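Local atomic coordinates of amino acid ABC transporter, periplasmic amino acid-binding protein, putative (Streptococcus pneumoniae, PDB entry 4I62), a protein that probably serves as the substrate-binding component of an amino acid ABC transporter, holding L-arginine in its binding cleft for delivery to the membrane permease. Residues V97-K111 with D225-L238. Numbering follows the deposited sequence.
Sequences VQSGKADLAISGVSK and DSYAVAMKKDSKEL. With ARG (arginine), chain B.
With its OG turned anti to the carbonyl carbon (chi1 -60°), S110 meets D225, whose carboxylate swings anti to its own backbone N (chi1 -177°). S110 OG donates to D225 OD1 (2.7 Å), which accepts through its syn lone pair. The same hydroxyl accepts from the alpha-amino group of the bound arginine, ARG N to S110 OG 2.8 Å, so D225 is a second-shell residue that orients a first-shell ligand contact. Beside it, the Y227 ring receives G108 CA over one face, a CH-pi contact 3.9 Å from the centroid; G108 O, above the same ring, also takes a hydrogen bond from ARG N. Y227 OH is hydrogen-bonded to E198, which also bonds the bound arginine.

Backbone bonds from A228 N to V109 O and from K111 N to S226 O frame this end. Farther from the ligand, A105 and A230 form an antiparallel hydrogen-bonded pair (A105 N to A230 O, 2.9 Å), which joins strand 104-105, parallel to strand 40-45, to strand 226-232. Between the two paired regions the register slips by two residues, and a water bridges S107 N and V109 N to A228 O. L104 CD2 packs against V229 CG1 (3.8 Å), M231 CB and L238 CD2.

S107 O accepts from ARG NE and NH1, S107 OG from ARG NH1, and S110 N donates to ARG O (2.8 Å, 173°). In this type II periplasmic-binding-protein fold, S107, G108 and S110 thus meet the ligand from a backbone paired with 225-238. The D225 carboxylate, by accepting the hydrogen bond from S110 OG, leaves the hydroxyl oxygen to accept from the ligand and probably favours a positively charged alpha-ammonium group.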
loop_
_atom_site.group_PDB
_atom_site.type_symbol
_atom_site.label_atom_id
_atom_site.label_comp_id
_atom_site.label_asym_id
_atom_site.label_seq_id
_atom_site.Cartn_x
_atom_site.Cartn_y
_atom_site.Cartn_z
ATOM N N VAL A 97 2.886 -12.710 -8.178
ATOM C CA VAL A 97 1.961 -12.656 -9.306
ATOM C C VAL A 97 2.678 -13.058 -10.591
ATOM O O VAL A 97 2.145 -13.842 -11.407
ATOM C CB VAL A 97 1.383 -11.236 -9.426
ATOM C CG1 VAL A 97 0.568 -11.107 -10.745
ATOM C CG2 VAL A 97 0.485 -10.955 -8.224
ATOM N N GLN A 98 3.907 -12.574 -10.770
ATOM C CA GLN A 98 4.635 -12.821 -11.997
ATOM C C GLN A 98 4.876 -14.311 -12.211
ATOM O O GLN A 98 4.822 -14.814 -13.355
ATOM C CB GLN A 98 5.973 -12.078 -11.968
ATOM C CG GLN A 98 6.765 -12.206 -13.251
ATOM C CD GLN A 98 8.125 -11.566 -13.158
ATOM O OE1 GLN A 98 8.754 -11.545 -12.091
ATOM N NE2 GLN A 98 8.596 -11.028 -14.277
ATOM N N SER A 99 5.162 -15.029 -11.125
ATOM C CA SER A 99 5.461 -16.452 -11.230
ATOM C C SER A 99 4.224 -17.341 -11.165
ATOM O O SER A 99 4.332 -18.556 -11.310
ATOM C CB SER A 99 6.416 -16.858 -10.124
ATOM O OG SER A 99 5.807 -16.709 -8.865
ATOM N N GLY A 100 3.056 -16.746 -10.956
ATOM C CA GLY A 100 1.826 -17.522 -10.895
ATOM C C GLY A 100 1.426 -18.061 -9.532
ATOM O O GLY A 100 0.428 -18.782 -9.416
ATOM N N LYS A 101 2.169 -17.700 -8.489
ATOM C CA LYS A 101 1.833 -18.130 -7.137
ATOM C C LYS A 101 0.615 -17.397 -6.551
ATOM O O LYS A 101 0.012 -17.855 -5.573
ATOM C CB LYS A 101 3.049 -17.953 -6.230
ATOM C CG LYS A 101 4.247 -18.784 -6.649
ATOM C CD LYS A 101 5.531 -18.289 -5.995
ATOM C CE LYS A 101 5.547 -18.531 -4.499
ATOM N NZ LYS A 101 6.856 -18.103 -3.897
ATOM N N ALA A 102 0.277 -16.248 -7.129
ATOM C CA ALA A 102 -0.954 -15.532 -6.795
ATOM C C ALA A 102 -1.583 -15.047 -8.088
ATOM O O ALA A 102 -0.879 -14.856 -9.090
ATOM C CB ALA A 102 -0.667 -14.361 -5.861
ATOM N N ASP A 103 -2.897 -14.830 -8.082
ATOM C CA ASP A 103 -3.610 -14.350 -9.266
ATOM C C ASP A 103 -3.622 -12.825 -9.395
ATOM O O ASP A 103 -3.566 -12.294 -10.513
ATOM C CB ASP A 103 -5.054 -14.841 -9.206
ATOM C CG ASP A 103 -5.134 -16.348 -9.171
ATOM O OD1 ASP A 103 -4.471 -16.989 -10.018
ATOM O OD2 ASP A 103 -5.813 -16.915 -8.278
ATOM N N LEU A 104 -3.730 -12.132 -8.264
ATOM C CA LEU A 104 -3.786 -10.665 -8.232
ATOM C C LEU A 104 -2.902 -10.188 -7.101
ATOM O O LEU A 104 -2.784 -10.881 -6.091
ATOM C CB LEU A 104 -5.212 -10.141 -7.953
ATOM C CG LEU A 104 -6.282 -10.518 -8.956
ATOM C CD1 LEU A 104 -7.641 -10.021 -8.464
ATOM C CD2 LEU A 104 -5.960 -9.958 -10.360
ATOM N N ALA A 105 -2.359 -8.987 -7.265
ATOM C CA ALA A 105 -1.815 -8.233 -6.137
ATOM C C ALA A 105 -2.785 -7.099 -5.862
ATOM O O ALA A 105 -2.993 -6.242 -6.732
ATOM C CB ALA A 105 -0.437 -7.672 -6.447
ATOM N N ILE A 106 -3.368 -7.109 -4.666
ATOM C CA ILE A 106 -4.227 -6.012 -4.212
ATOM C C ILE A 106 -3.618 -5.594 -2.868
ATOM O O ILE A 106 -3.894 -6.205 -1.829
ATOM C CB ILE A 106 -5.721 -6.403 -4.059
ATOM C CG1 ILE A 106 -6.224 -7.124 -5.317
ATOM C CG2 ILE A 106 -6.523 -5.132 -3.794
ATOM C CD1 ILE A 106 -7.691 -7.580 -5.214
ATOM N N SER A 107 -2.741 -4.586 -2.921
ATOM C CA SER A 107 -1.860 -4.356 -1.792
ATOM C C SER A 107 -1.357 -2.915 -1.796
ATOM O O SER A 107 -0.169 -2.660 -1.499
ATOM C CB SER A 107 -0.688 -5.348 -1.814
ATOM O OG SER A 107 0.033 -5.404 -0.576
ATOM N N GLY A 108 -2.229 -1.979 -2.163
ATOM C CA GLY A 108 -1.811 -0.587 -2.266
ATOM C C GLY A 108 -0.709 -0.397 -3.299
ATOM O O GLY A 108 0.189 0.418 -3.101
ATOM N N VAL A 109 -0.801 -1.118 -4.411
ATOM C CA VAL A 109 0.262 -1.139 -5.422
ATOM C C VAL A 109 0.167 0.045 -6.384
ATOM O O VAL A 109 -0.863 0.199 -7.087
ATOM C CB VAL A 109 0.237 -2.451 -6.243
ATOM C CG1 VAL A 109 1.325 -2.460 -7.297
ATOM C CG2 VAL A 109 0.349 -3.654 -5.352
ATOM N N SER A 110 1.196 0.878 -6.428
ATOM C CA SER A 110 1.249 1.967 -7.361
ATOM C C SER A 110 1.588 1.497 -8.764
ATOM O O SER A 110 2.499 0.685 -8.998
ATOM C CB SER A 110 2.372 2.915 -6.934
ATOM O OG SER A 110 2.160 3.447 -5.623
ATOM N N LYS A 111 0.911 2.082 -9.767
ATOM C CA LYS A 111 1.369 1.881 -11.151
ATOM C C LYS A 111 2.675 2.600 -11.423
ATOM O O LYS A 111 2.889 3.746 -10.984
ATOM C CB LYS A 111 0.397 2.447 -12.163
ATOM C CG LYS A 111 -0.873 1.788 -12.078
ATOM C CD LYS A 111 -1.853 2.316 -13.122
ATOM C CE LYS A 111 -1.331 2.184 -14.531
ATOM N NZ LYS A 111 -2.286 2.823 -15.520
ATOM N N ASP A 225 0.585 9.153 -8.655
ATOM C CA ASP A 225 0.772 7.960 -7.866
ATOM C C ASP A 225 -0.612 7.348 -7.677
ATOM O O ASP A 225 -1.349 7.737 -6.754
ATOM C CB ASP A 225 1.386 8.329 -6.519
ATOM C CG ASP A 225 1.672 7.120 -5.650
ATOM O OD1 ASP A 225 1.415 5.966 -6.087
ATOM O OD2 ASP A 225 2.178 7.340 -4.529
ATOM N N SER A 226 -0.960 6.427 -8.555
ATOM C CA SER A 226 -2.271 5.791 -8.530
ATOM C C SER A 226 -2.173 4.320 -8.205
ATOM O O SER A 226 -1.335 3.597 -8.768
ATOM C CB SER A 226 -2.929 5.939 -9.892
ATOM O OG SER A 226 -3.130 7.316 -10.177
ATOM N N TYR A 227 -3.015 3.859 -7.262
ATOM C CA TYR A 227 -3.056 2.458 -6.920
ATOM C C TYR A 227 -3.932 1.686 -7.922
ATOM O O TYR A 227 -4.956 2.189 -8.383
ATOM C CB TYR A 227 -3.669 2.225 -5.539
ATOM C CG TYR A 227 -2.926 2.723 -4.346
ATOM C CD1 TYR A 227 -1.664 3.286 -4.438
ATOM C CD2 TYR A 227 -3.532 2.619 -3.093
ATOM C CE1 TYR A 227 -1.000 3.740 -3.269
ATOM C CE2 TYR A 227 -2.898 3.063 -1.950
ATOM C CZ TYR A 227 -1.645 3.625 -2.045
ATOM O OH TYR A 227 -1.039 4.034 -0.864
ATOM N N ALA A 228 -3.499 0.459 -8.216
ATOM C CA ALA A 228 -4.218 -0.410 -9.127
ATOM C C ALA A 228 -3.973 -1.860 -8.729
ATOM O O ALA A 228 -3.041 -2.174 -7.954
ATOM C CB ALA A 228 -3.788 -0.138 -10.553
ATOM N N VAL A 229 -4.811 -2.753 -9.236
ATOM C CA VAL A 229 -4.629 -4.182 -9.045
ATOM C C VAL A 229 -3.687 -4.710 -10.115
ATOM O O VAL A 229 -3.880 -4.431 -11.298
ATOM C CB VAL A 229 -5.981 -4.881 -9.151
ATOM C CG1 VAL A 229 -5.823 -6.407 -9.107
ATOM C CG2 VAL A 229 -6.953 -4.351 -8.100
ATOM N N ALA A 230 -2.656 -5.451 -9.692
ATOM C CA ALA A 230 -1.709 -6.019 -10.675
ATOM C C ALA A 230 -2.048 -7.452 -10.961
ATOM O O ALA A 230 -2.472 -8.219 -10.072
ATOM C CB ALA A 230 -0.273 -5.938 -10.146
ATOM N N MET A 231 -1.836 -7.833 -12.205
ATOM C CA MET A 231 -2.072 -9.198 -12.641
ATOM C C MET A 231 -1.074 -9.534 -13.754
ATOM O O MET A 231 -0.348 -8.663 -14.237
ATOM C CB MET A 231 -3.524 -9.376 -13.096
ATOM C CG MET A 231 -3.870 -8.603 -14.321
ATOM S SD MET A 231 -5.651 -8.306 -14.485
ATOM C CE MET A 231 -5.845 -6.892 -13.391
ATOM N N LYS A 232 -1.013 -10.805 -14.115
ATOM C CA LYS A 232 -0.105 -11.204 -15.177
ATOM C C LYS A 232 -0.468 -10.535 -16.488
ATOM O O LYS A 232 -1.641 -10.251 -16.776
ATOM C CB LYS A 232 -0.039 -12.719 -15.325
ATOM C CG LYS A 232 1.014 -13.360 -14.421
ATOM C CD LYS A 232 0.994 -14.880 -14.550
ATOM C CE LYS A 232 1.380 -15.317 -15.954
ATOM N NZ LYS A 232 2.774 -14.875 -16.290
ATOM N N LYS A 233 0.564 -10.306 -17.297
ATOM C CA LYS A 233 0.417 -9.657 -18.584
ATOM C C LYS A 233 -0.567 -10.444 -19.421
ATOM O O LYS A 233 -0.625 -11.671 -19.331
ATOM C CB LYS A 233 1.771 -9.612 -19.303
ATOM C CG LYS A 233 1.876 -8.552 -20.386
ATOM C CD LYS A 233 1.787 -7.186 -19.755
ATOM C CE LYS A 233 2.143 -6.076 -20.722
ATOM N NZ LYS A 233 2.058 -4.756 -20.026
ATOM N N ASP A 234 -1.340 -9.748 -20.241
ATOM C CA ASP A 234 -2.298 -10.398 -21.133
ATOM C C ASP A 234 -3.359 -11.257 -20.417
ATOM O O ASP A 234 -3.571 -12.416 -20.757
ATOM C CB ASP A 234 -1.568 -11.232 -22.193
ATOM C CG ASP A 234 -0.474 -10.448 -22.902
ATOM O OD1 ASP A 234 -0.560 -9.199 -22.936
ATOM O OD2 ASP A 234 0.472 -11.077 -23.431
ATOM N N SER A 235 -4.017 -10.676 -19.425
ATOM C CA SER A 235 -5.121 -11.329 -18.726
ATOM C C SER A 235 -6.367 -10.495 -18.955
ATOM O O SER A 235 -6.951 -9.964 -18.011
ATOM C CB SER A 235 -4.801 -11.407 -17.242
ATOM O OG SER A 235 -3.576 -12.061 -17.014
ATOM N N LYS A 236 -6.782 -10.380 -20.213
ATOM C CA LYS A 236 -7.812 -9.414 -20.556
ATOM C C LYS A 236 -9.122 -9.638 -19.836
ATOM O O LYS A 236 -9.733 -8.681 -19.344
ATOM C CB LYS A 236 -8.062 -9.430 -22.056
ATOM C CG LYS A 236 -9.156 -8.444 -22.470
ATOM C CD LYS A 236 -9.348 -8.437 -23.949
ATOM C CE LYS A 236 -10.401 -7.425 -24.379
ATOM N NZ LYS A 236 -10.511 -7.321 -25.876
ATOM N N GLU A 237 -9.587 -10.891 -19.805
ATOM C CA GLU A 237 -10.879 -11.128 -19.166
ATOM C C GLU A 237 -10.841 -10.956 -17.648
ATOM O O GLU A 237 -11.846 -10.521 -17.042
ATOM C CB GLU A 237 -11.469 -12.477 -19.570
ATOM C CG GLU A 237 -11.868 -12.479 -21.021
ATOM C CD GLU A 237 -12.438 -13.794 -21.489
ATOM O OE1 GLU A 237 -12.353 -14.805 -20.719
ATOM O OE2 GLU A 237 -12.911 -13.784 -22.644
ATOM N N LEU A 238 -9.714 -11.304 -17.036
ATOM C CA LEU A 238 -9.544 -11.044 -15.616
ATOM C C LEU A 238 -9.543 -9.533 -15.351
ATOM O O LEU A 238 -10.234 -9.042 -14.424
ATOM C CB LEU A 238 -8.245 -11.688 -15.094
ATOM C CG LEU A 238 -7.950 -11.506 -13.605
ATOM C CD1 LEU A 238 -9.087 -11.934 -12.712
ATOM C CD2 LEU A 238 -6.673 -12.241 -13.272
HETATM N N ARG B . 2.337 2.237 -3.098
HETATM C CA ARG B . 3.711 1.732 -2.840
HETATM C C ARG B . 4.191 0.820 -3.966
HETATM O O ARG B . 3.352 0.305 -4.735
HETATM C CB ARG B . 3.806 1.077 -1.475
HETATM C CG ARG B . 2.792 -0.050 -1.269
HETATM C CD ARG B . 3.094 -0.867 -0.029
HETATM N NE ARG B . 1.960 -1.711 0.296
HETATM C CZ ARG B . 1.913 -2.566 1.298
HETATM N NH1 ARG B . 0.820 -3.298 1.491
HETATM N NH2 ARG B . 2.962 -2.701 2.107
HETATM O OXT ARG B . 5.444 0.592 -4.029
HETATM O O HOH W 1 -2.440 -12.950 -12.835
HETATM O O HOH W 2 -3.189 -2.714 -5.179
HETATM O O HOH W 3 1.011 5.713 -10.627
#